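PDB 3X44: O-ureido-L-serine synthase from Streptomyces lavendulae, which catalyses the pyridoxal phosphate-dependent addition of hydroxyurea to O-acetyl-L-serine, making O-ureido-L-serine for the biosynthesis of the antibiotic D-cycloserine. Local coordinates for residues Asp170-Phe176 with Val196-Glu202; Ser204-Ala210 with Leu239-Glu244; Thr269-Ala273 with Leu286-Leu290. The protein carries 1 engineered substitution. All blocks are in the same frame, centred on the assembly; numbering follows the deposited sequence.

Contact 1: residues Asp170-Phe176 with Val196-Glu202. With PUS ((E)-O-(carbamoylamino)-N-({3-hydroxy-2-methyl-5-[(phosphonooxy)methyl]pyridin-4-yl}methylidene)-L-serine), chain C.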
loop_
_atom_site.group_PDB
_atom_site.type_symbol
_atom_site.label_atom_id
_atom_site.label_comp_id
_atom_site.label_asym_id
_atom_site.label_seq_id
_atom_site.Cartn_x
_atom_site.Cartn_y
_atom_site.Cartn_z
ATOM N N ASP A 170 -17.059 -2.359 17.773
ATOM C CA ASP A 170 -17.925 -3.053 18.724
ATOM C C ASP A 170 -18.350 -4.475 18.370
ATOM O O ASP A 170 -18.478 -5.317 19.257
ATOM C CB ASP A 170 -19.181 -2.217 18.968
ATOM C CG ASP A 170 -18.860 -0.850 19.513
ATOM O OD1 ASP A 170 -18.388 -0.771 20.665
ATOM O OD2 ASP A 170 -19.068 0.140 18.786
ATOM N N HIS A 171 -18.598 -4.743 17.090
ATOM C CA HIS A 171 -19.016 -6.082 16.667
ATOM C C HIS A 171 -18.331 -6.536 15.391
ATOM O O HIS A 171 -18.126 -5.741 14.476
ATOM C CB HIS A 171 -20.520 -6.133 16.410
ATOM C CG HIS A 171 -21.340 -5.419 17.433
ATOM N ND1 HIS A 171 -21.970 -6.075 18.468
ATOM C CD2 HIS A 171 -21.650 -4.108 17.570
ATOM C CE1 HIS A 171 -22.633 -5.196 19.201
ATOM N NE2 HIS A 171 -22.454 -3.997 18.677
ATOM N N PHE A 172 -17.985 -7.820 15.347
ATOM C CA PHE A 172 -17.370 -8.436 14.177
ATOM C C PHE A 172 -18.389 -9.480 13.711
ATOM O O PHE A 172 -18.738 -10.394 14.459
ATOM C CB PHE A 172 -16.054 -9.123 14.546
ATOM C CG PHE A 172 -15.458 -9.928 13.425
ATOM C CD1 PHE A 172 -15.008 -9.302 12.265
ATOM C CD2 PHE A 172 -15.366 -11.310 13.519
ATOM C CE1 PHE A 172 -14.475 -10.040 11.213
ATOM C CE2 PHE A 172 -14.835 -12.059 12.473
ATOM C CZ PHE A 172 -14.388 -11.422 11.317
ATOM N N VAL A 173 -18.863 -9.361 12.477
ATOM C CA VAL A 173 -19.875 -10.291 11.988
ATOM C C VAL A 173 -19.445 -11.206 10.859
ATOM O O VAL A 173 -18.904 -10.759 9.853
ATOM C CB VAL A 173 -21.127 -9.528 11.530
ATOM C CG1 VAL A 173 -22.244 -10.502 11.230
ATOM C CG2 VAL A 173 -21.546 -8.526 12.602
ATOM N N THR A 174 -19.712 -12.493 11.020
ATOM C CA THR A 174 -19.352 -13.455 9.994
ATOM C C THR A 174 -20.196 -14.718 10.053
ATOM O O THR A 174 -20.744 -15.075 11.098
ATOM C CB THR A 174 -17.870 -13.884 10.124
ATOM O OG1 THR A 174 -17.574 -14.889 9.141
ATOM C CG2 THR A 174 -17.608 -14.457 11.512
ATOM N N GLY A 175 -20.309 -15.384 8.913
ATOM C CA GLY A 175 -21.026 -16.643 8.874
ATOM C C GLY A 175 -19.903 -17.666 8.882
ATOM O O GLY A 175 -18.757 -17.316 9.186
ATOM N N PHE A 176 -20.198 -18.918 8.560
ATOM C CA PHE A 176 -19.142 -19.912 8.525
ATOM C C PHE A 176 -19.453 -21.160 7.726
ATOM O O PHE A 176 -20.599 -21.594 7.634
ATOM C CB PHE A 176 -18.722 -20.296 9.950
ATOM C CG PHE A 176 -19.770 -21.038 10.726
ATOM C CD1 PHE A 176 -19.971 -22.399 10.525
ATOM C CD2 PHE A 176 -20.525 -20.384 11.700
ATOM C CE1 PHE A 176 -20.904 -23.104 11.282
ATOM C CE2 PHE A 176 -21.466 -21.079 12.468
ATOM C CZ PHE A 176 -21.653 -22.442 12.259
ATOM N N VAL A 196 -14.643 -6.536 21.745
ATOM C CA VAL A 196 -15.388 -6.725 20.503
ATOM C C VAL A 196 -16.273 -7.969 20.581
ATOM O O VAL A 196 -15.811 -9.044 20.971
ATOM C CB VAL A 196 -14.436 -6.884 19.297
ATOM C CG1 VAL A 196 -15.241 -7.099 18.022
ATOM C CG2 VAL A 196 -13.548 -5.655 19.161
ATOM N N ARG A 197 -17.543 -7.818 20.207
ATOM C CA ARG A 197 -18.483 -8.933 20.224
ATOM C C ARG A 197 -18.361 -9.711 18.925
ATOM O O ARG A 197 -18.539 -9.157 17.838
ATOM C CB ARG A 197 -19.926 -8.431 20.392
ATOM C CG ARG A 197 -20.284 -8.050 21.829
ATOM C CD ARG A 197 -21.788 -8.121 22.086
ATOM N NE ARG A 197 -22.231 -9.476 22.402
ATOM C CZ ARG A 197 -22.188 -10.019 23.616
ATOM N NH1 ARG A 197 -21.720 -9.320 24.640
ATOM N NH2 ARG A 197 -22.613 -11.263 23.805
ATOM N N VAL A 198 -18.048 -10.996 19.045
ATOM C CA VAL A 198 -17.906 -11.861 17.887
ATOM C C VAL A 198 -19.250 -12.512 17.592
ATOM O O VAL A 198 -19.726 -13.363 18.344
ATOM C CB VAL A 198 -16.829 -12.951 18.123
ATOM C CG1 VAL A 198 -16.838 -13.950 16.975
ATOM C CG2 VAL A 198 -15.449 -12.299 18.239
ATOM N N VAL A 199 -19.854 -12.099 16.483
ATOM C CA VAL A 199 -21.161 -12.593 16.070
ATOM C C VAL A 199 -21.077 -13.583 14.916
ATOM O O VAL A 199 -20.664 -13.225 13.815
ATOM C CB VAL A 199 -22.068 -11.409 15.639
ATOM C CG1 VAL A 199 -23.446 -11.909 15.247
ATOM C CG2 VAL A 199 -22.163 -10.392 16.775
ATOM N N ALA A 200 -21.487 -14.823 15.169
ATOM C CA ALA A 200 -21.468 -15.861 14.134
ATOM C C ALA A 200 -22.896 -16.255 13.789
ATOM O O ALA A 200 -23.664 -16.662 14.657
ATOM C CB ALA A 200 -20.687 -17.090 14.617
ATOM N N LEU A 201 -23.257 -16.127 12.520
ATOM C CA LEU A 201 -24.605 -16.479 12.110
ATOM C C LEU A 201 -24.636 -17.786 11.334
ATOM O O LEU A 201 -23.620 -18.228 10.797
ATOM C CB LEU A 201 -25.208 -15.357 11.255
ATOM C CG LEU A 201 -24.446 -14.997 9.978
ATOM C CD1 LEU A 201 -25.017 -15.774 8.802
ATOM C CD2 LEU A 201 -24.551 -13.500 9.729
ATOM N N GLU A 202 -25.810 -18.405 11.302
ATOM C CA GLU A 202 -26.024 -19.639 10.566
ATOM C C GLU A 202 -27.312 -19.411 9.781
ATOM O O GLU A 202 -28.111 -18.541 10.134
ATOM C CB GLU A 202 -26.229 -20.823 11.516
ATOM C CG GLU A 202 -25.322 -20.856 12.722
ATOM C CD GLU A 202 -25.504 -22.138 13.521
ATOM O OE1 GLU A 202 -25.010 -23.193 13.066
ATOM O OE2 GLU A 202 -26.148 -22.095 14.595
HETATM N N PUS C . -16.394 -21.800 1.363
HETATM C CA PUS C . -15.663 -23.127 1.470
HETATM C CB PUS C . -16.379 -24.103 2.469
HETATM O OG PUS C . -17.784 -24.361 2.015
HETATM N ND PUS C . -18.214 -25.692 2.382
HETATM C CE PUS C . -19.323 -25.851 3.137
HETATM N NZ2 PUS C . -19.798 -24.826 3.868
HETATM O OZ1 PUS C . -19.883 -26.901 3.160
HETATM C C PUS C . -15.605 -23.773 0.068
HETATM O O PUS C . -15.729 -23.082 -0.904
HETATM O OT PUS C . -15.433 -24.963 -0.049
HETATM C C2 PUS C . -18.695 -18.003 1.108
HETATM C C3 PUS C . -17.832 -19.198 1.103
HETATM C C4 PUS C . -17.341 -19.724 2.382
HETATM C C5 PUS C . -17.705 -19.024 3.620
HETATM C C6 PUS C . -18.562 -17.832 3.522
HETATM C C2A PUS C . -19.249 -17.460 -0.178
HETATM C C4A PUS C . -16.614 -21.048 2.455
HETATM C C5A PUS C . -17.223 -19.509 4.979
HETATM N N1 PUS C . -19.015 -17.386 2.300
HETATM O O3 PUS C . -17.453 -19.755 -0.064
HETATM O O1P PUS C . -14.917 -21.438 5.491
HETATM O O2P PUS C . -13.843 -19.585 6.490
HETATM O O3P PUS C . -15.948 -20.316 7.318
HETATM O O4P PUS C . -15.796 -19.220 5.157
HETATM P P PUS C . -15.128 -20.147 6.117
HETATM O O HOH W 1 -22.960 -19.409 8.610
#
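This is the strand pair of a beta-alpha-beta unit in the Rossmann-like sheet of a type II pyridoxal phosphate enzyme: strand 171-174 lies beside strand 197-203, with helix 180-192 between them in the chain. The short strand axes run parallel, 18° apart. Five backbone bonds join them, from Arg197 N to Asp170 O (2.8 Å) through the exchanges of Phe172 and Thr174 with Arg197, Val199 and Leu201, ending at Leu201 N to Thr174 O (3.1 Å). Beta-branched valines suit both interior faces. Val173 and Leu201 cross at about a right angle, CG1 to CD2 at 4.1 Å, beneath helix 264-278, whereas Phe172, Val198 and Ala200 meet helix 180-192. The aliphatic part of Arg197 covers His171 ND1, a buried nitrogen with no partner in the model, 3.7 Å from Arg197 CB; the guanidinium makes a salt bridge with Asp238. Toward the cofactor the first strand passes into a loop while strand 197-203 continues. Thr174 OG1 donates to Gly175 O at 2.7 Å, and a water links Phe176 N to Leu201 O. Phe176 holds CG between its backbone N and carbonyl carbon (chi1 67°), which swings the ring back over the second strand. There its CZ approaches Glu202 OE1 at 3.5 Å, ring and carboxylate planes 26° apart, and Ala200 CB sits at the ring edge. The Glu202 carboxylate accepts from Leu209 N and Ala210 N. Phe176 leads into Gly177-Thr181, the loop and helix start that bind pyridoxal phosphate, and its CA lies 3.4 Å from phosphate oxygen O3P of the bound cofactor-product adduct.

Contact 2: residues Ser204-Ala210 with Leu239-Glu244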
loop_
_atom_site.group_PDB
_atom_site.type_symbol
_atom_site.label_atom_id
_atom_site.label_comp_id
_atom_site.label_asym_id
_atom_site.label_seq_id
_atom_site.Cartn_x
_atom_site.Cartn_y
_atom_site.Cartn_z
ATOM N N SER A 204 -31.059 -19.745 8.677
ATOM C CA SER A 204 -32.248 -20.094 9.451
ATOM C C SER A 204 -32.573 -21.577 9.310
ATOM O O SER A 204 -33.020 -22.215 10.261
ATOM C CB SER A 204 -33.462 -19.291 8.971
ATOM O OG SER A 204 -33.314 -17.906 9.232
ATOM N N ASN A 205 -32.350 -22.112 8.112
ATOM C CA ASN A 205 -32.650 -23.513 7.832
ATOM C C ASN A 205 -31.476 -24.481 7.995
ATOM O O ASN A 205 -31.574 -25.649 7.623
ATOM C CB ASN A 205 -33.244 -23.651 6.421
ATOM C CG ASN A 205 -32.534 -22.783 5.386
ATOM O OD1 ASN A 205 -31.741 -21.905 5.722
ATOM N ND2 ASN A 205 -32.828 -23.031 4.112
ATOM N N ALA A 206 -30.372 -24.009 8.558
ATOM C CA ALA A 206 -29.219 -24.883 8.753
ATOM C C ALA A 206 -28.458 -24.517 10.019
ATOM O O ALA A 206 -27.233 -24.358 10.005
ATOM C CB ALA A 206 -28.298 -24.820 7.535
ATOM N N ALA A 207 -29.195 -24.385 11.118
ATOM C CA ALA A 207 -28.599 -24.045 12.406
ATOM C C ALA A 207 -28.002 -25.312 13.011
ATOM O O ALA A 207 -28.525 -25.869 13.982
ATOM C CB ALA A 207 -29.654 -23.460 13.327
ATOM N N MET A 208 -26.907 -25.763 12.409
ATOM C CA MET A 208 -26.205 -26.967 12.838
ATOM C C MET A 208 -25.564 -26.821 14.218
ATOM O O MET A 208 -25.685 -27.706 15.062
ATOM C CB MET A 208 -25.134 -27.325 11.799
ATOM C CG MET A 208 -24.484 -28.690 11.984
ATOM S SD MET A 208 -25.632 -30.048 11.692
ATOM C CE MET A 208 -25.798 -30.693 13.321
ATOM N N LEU A 209 -24.884 -25.705 14.447
ATOM C CA LEU A 209 -24.212 -25.469 15.720
ATOM C C LEU A 209 -25.167 -25.097 16.848
ATOM O O LEU A 209 -25.001 -25.545 17.984
ATOM C CB LEU A 209 -23.165 -24.366 15.555
ATOM C CG LEU A 209 -22.224 -24.077 16.723
ATOM C CD1 LEU A 209 -21.456 -25.342 17.112
ATOM C CD2 LEU A 209 -21.259 -22.973 16.317
ATOM N N ALA A 210 -26.167 -24.279 16.533
ATOM C CA ALA A 210 -27.130 -23.844 17.536
ATOM C C ALA A 210 -28.111 -24.936 17.943
ATOM O O ALA A 210 -28.326 -25.169 19.136
ATOM C CB ALA A 210 -27.890 -22.617 17.035
ATOM N N LEU A 239 -24.323 -16.209 18.835
ATOM C CA LEU A 239 -24.637 -17.213 17.820
ATOM C C LEU A 239 -26.084 -16.943 17.379
ATOM O O LEU A 239 -27.029 -17.196 18.129
ATOM C CB LEU A 239 -24.510 -18.624 18.414
ATOM C CG LEU A 239 -24.783 -19.810 17.480
ATOM C CD1 LEU A 239 -23.898 -19.717 16.246
ATOM C CD2 LEU A 239 -24.529 -21.124 18.226
ATOM N N VAL A 240 -26.241 -16.419 16.166
ATOM C CA VAL A 240 -27.554 -16.065 15.628
ATOM C C VAL A 240 -27.881 -16.756 14.308
ATOM O O VAL A 240 -27.070 -17.518 13.773
ATOM C CB VAL A 240 -27.636 -14.546 15.389
ATOM C CG1 VAL A 240 -27.415 -13.799 16.694
ATOM C CG2 VAL A 240 -26.578 -14.131 14.365
ATOM N N THR A 241 -29.079 -16.484 13.794
ATOM C CA THR A 241 -29.518 -17.042 12.522
ATOM C C THR A 241 -29.886 -15.920 11.563
ATOM O O THR A 241 -30.099 -14.779 11.973
ATOM C CB THR A 241 -30.762 -17.938 12.671
ATOM O OG1 THR A 241 -31.792 -17.215 13.357
ATOM C CG2 THR A 241 -30.421 -19.210 13.425
ATOM N N MET A 242 -29.951 -16.261 10.285
ATOM C CA MET A 242 -30.315 -15.324 9.231
ATOM C C MET A 242 -30.938 -16.161 8.116
ATOM O O MET A 242 -30.373 -17.179 7.705
ATOM C CB MET A 242 -29.079 -14.584 8.710
ATOM C CG MET A 242 -29.341 -13.714 7.479
ATOM S SD MET A 242 -30.705 -12.530 7.705
ATOM C CE MET A 242 -30.061 -11.522 9.052
ATOM N N ASP A 243 -32.105 -15.745 7.641
ATOM C CA ASP A 243 -32.781 -16.481 6.586
ATOM C C ASP A 243 -32.200 -16.104 5.226
ATOM O O ASP A 243 -31.808 -14.956 4.995
ATOM C CB ASP A 243 -34.287 -16.205 6.631
ATOM C CG ASP A 243 -34.626 -14.792 6.233
ATOM O OD1 ASP A 243 -34.526 -13.900 7.095
ATOM O OD2 ASP A 243 -34.982 -14.577 5.055
ATOM N N GLU A 244 -32.160 -17.076 4.324
ATOM C CA GLU A 244 -31.587 -16.871 3.003
ATOM C C GLU A 244 -32.201 -15.755 2.172
ATOM O O GLU A 244 -31.484 -15.049 1.474
ATOM C CB GLU A 244 -31.607 -18.184 2.215
ATOM C CG GLU A 244 -32.978 -18.827 2.070
ATOM C CD GLU A 244 -32.881 -20.267 1.614
ATOM O OE1 GLU A 244 -33.842 -20.770 0.992
ATOM O OE2 GLU A 244 -31.837 -20.900 1.872
HETATM O O HOH W 2 -32.906 -19.471 5.353
#
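Asn205 and Glu244 both hold CG between the backbone N and the carbonyl carbon (chi1 42° and 56°), which brings the amide of one up to the carboxylate of the other. Their contact ties the turn after strand 197-203 to the point where strand 238-242, outermost in this chain's Rossmann-like sheet, passes into helix 244-257. The two flat groups stand nearly perpendicular, 82° apart, and Asn205 ND2 gives a weak hydrogen bond to Glu244 OE2 at 3.2 Å. That oxygen also accepts from Gln218 N. Asparagine suits the place because its other end can accept: a water donates to Asn205 OD1 at 2.7 Å and accepts a hydrogen bond from Glu244 N, a first-turn amide of the helix. Asp243, the N-cap residue, turns its carboxylate to the helix, where OD1 meets Thr246 OG1. Small Ser204 fits closely against this corner. Its N donates to Met242 O at 2.8 Å from well above the carbonyl plane, while its OG lies 2.9 Å from Asp243 N, at an angle too poor for a hydrogen bond. Farther back, Ala207, the centre of an inverse gamma turn, faces Thr241, its CB 4.3 Å from CG2. The apolar end belongs to Leu239, whose CD2 packs against both residues of the short, weakly bonded helix 208-211 that face it: it lies 4.0 Å from Leu209 CG and 3.9 Å from Ala210 CB.

Contact 3: residues Thr269-Ala273 with Leu286-Leu290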
loop_
_atom_site.group_PDB
_atom_site.type_symbol
_atom_site.label_atom_id
_atom_site.label_comp_id
_atom_site.label_asym_id
_atom_site.label_seq_id
_atom_site.Cartn_x
_atom_site.Cartn_y
_atom_site.Cartn_z
ATOM N N THR A 269 -24.261 -11.605 6.316
ATOM C CA THR A 269 -23.503 -10.920 7.363
ATOM C C THR A 269 -23.933 -9.460 7.506
ATOM O O THR A 269 -24.146 -8.975 8.615
ATOM C CB THR A 269 -21.982 -10.977 7.096
ATOM O OG1 THR A 269 -21.692 -10.354 5.840
ATOM C CG2 THR A 269 -21.501 -12.422 7.057
ATOM N N VAL A 270 -24.068 -8.763 6.383
ATOM C CA VAL A 270 -24.497 -7.375 6.425
ATOM C C VAL A 270 -25.883 -7.266 7.060
ATOM O O VAL A 270 -26.122 -6.386 7.893
ATOM C CB VAL A 270 -24.545 -6.770 5.019
ATOM C CG1 VAL A 270 -25.168 -5.367 5.067
ATOM C CG2 VAL A 270 -23.141 -6.722 4.442
ATOM N N ALA A 271 -26.787 -8.159 6.651
ATOM C CA ALA A 271 -28.155 -8.195 7.164
ATOM C C ALA A 271 -28.132 -8.330 8.682
ATOM O O ALA A 271 -28.807 -7.592 9.403
ATOM C CB ALA A 271 -28.918 -9.370 6.546
ATOM N N THR A 272 -27.332 -9.273 9.163
ATOM C CA THR A 272 -27.213 -9.495 10.593
ATOM C C THR A 272 -26.696 -8.232 11.269
ATOM O O THR A 272 -27.243 -7.793 12.282
ATOM C CB THR A 272 -26.250 -10.653 10.890
ATOM O OG1 THR A 272 -26.908 -11.894 10.597
ATOM C CG2 THR A 272 -25.823 -10.638 12.355
ATOM N N ALA A 273 -25.641 -7.653 10.696
ATOM C CA ALA A 273 -25.040 -6.442 11.240
ATOM C C ALA A 273 -26.049 -5.297 11.305
ATOM O O ALA A 273 -26.080 -4.537 12.281
ATOM C CB ALA A 273 -23.841 -6.029 10.389
ATOM N N LEU A 286 -19.698 -1.505 13.578
ATOM C CA LEU A 286 -19.729 -2.922 13.243
ATOM C C LEU A 286 -18.975 -3.236 11.964
ATOM O O LEU A 286 -18.941 -2.423 11.046
ATOM C CB LEU A 286 -21.177 -3.386 13.083
ATOM C CG LEU A 286 -22.120 -3.094 14.250
ATOM C CD1 LEU A 286 -22.857 -1.769 14.015
ATOM C CD2 LEU A 286 -23.108 -4.243 14.377
ATOM N N LEU A 287 -18.379 -4.427 11.916
ATOM C CA LEU A 287 -17.637 -4.889 10.748
ATOM C C LEU A 287 -18.222 -6.213 10.260
ATOM O O LEU A 287 -18.354 -7.166 11.037
ATOM C CB LEU A 287 -16.165 -5.095 11.092
ATOM C CG LEU A 287 -15.320 -5.711 9.974
ATOM C CD1 LEU A 287 -15.194 -4.698 8.826
ATOM C CD2 LEU A 287 -13.942 -6.097 10.506
ATOM N N ALA A 288 -18.554 -6.269 8.970
ATOM C CA ALA A 288 -19.124 -7.464 8.360
ATOM C C ALA A 288 -18.250 -8.000 7.226
ATOM O O ALA A 288 -17.735 -7.233 6.406
ATOM C CB ALA A 288 -20.524 -7.158 7.822
ATOM N N MET A 289 -18.092 -9.322 7.187
ATOM C CA MET A 289 -17.298 -9.969 6.149
ATOM C C MET A 289 -18.126 -10.203 4.889
ATOM O O MET A 289 -19.265 -10.652 4.965
ATOM C CB MET A 289 -16.781 -11.326 6.636
ATOM C CG MET A 289 -15.846 -11.265 7.822
ATOM S SD MET A 289 -14.259 -10.548 7.370
ATOM C CE MET A 289 -13.645 -11.762 6.192
ATOM N N LEU A 290 -17.549 -9.883 3.734
ATOM C CA LEU A 290 -18.194 -10.106 2.442
ATOM C C LEU A 290 -17.222 -11.084 1.772
ATOM O O LEU A 290 -16.230 -10.683 1.154
ATOM C CB LEU A 290 -18.291 -8.805 1.633
ATOM C CG LEU A 290 -18.818 -7.530 2.309
ATOM C CD1 LEU A 290 -19.076 -6.489 1.228
ATOM C CD2 LEU A 290 -20.089 -7.806 3.111
#
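The flat groups that matter between Thr269-Ala273 and Leu286-Leu290 are peptide groups, since no aromatic ring takes part: Thr269 OG1 approaches the Met289 carbonyl at its outer end, tilted out of the carbonyl plane, and the Ala273 carbonyl meets a methyl of Leu286, whose CD2 comes to 3.6 Å from Ala273 O. Thr269 OG1 stands 2.6 Å from Met289 O, but Ala266 O, one turn earlier in the helix, is a second acceptor for the same hydroxyl proton. With OG1 between its backbone N and carbonyl carbon (chi1 60°), this buried threonine can face both oxygens. The rest is apolar. Ala273 and Ala288 oppose their methyls, CB to CB at 4.3 Å, and such small residues let the helix settle close to the strand, the short axes approaching to 7.7 Å. Val270 CG2 reaches Leu290 CD2 at 3.5 Å, the two side chains crossing obliquely; Val270 also packs against Thr250 and Leu254 of helix 244-257. Helix and strand run nearly antiparallel, 163° apart. A helix packed along a strand of a largely parallel sheet, running opposite to it and then leading into it, is the alpha-beta packing of the Rossmann-like domain in type II pyridoxal phosphate enzymes.

All three contacts reach one sheet, in which strand 285-290 neighbours 171-174, 171-174 neighbours 197-203, and 197-203 neighbours 238-242. Contacts 1 and 3 are buried, while contact 2 lies at the surface. Contact 1 is strand-to-strand and rests on regular backbone bonding; contact 3 is helix-on-sheet, mostly apolar packing of alanine, valine and leucine, with one threonine hydroxyl near a carbonyl; contact 2 joins a turn to a strand end through polar side chains and water, with leucine and alanine at its other end. Glu202 of contact 1 joins it to contact 2: its backbone N probably bonds Val240 O, and its carboxylate takes Leu209 N. Helix 264-278 serves all three, Thr272 touching Val173, Leu201, Val240 and Met242.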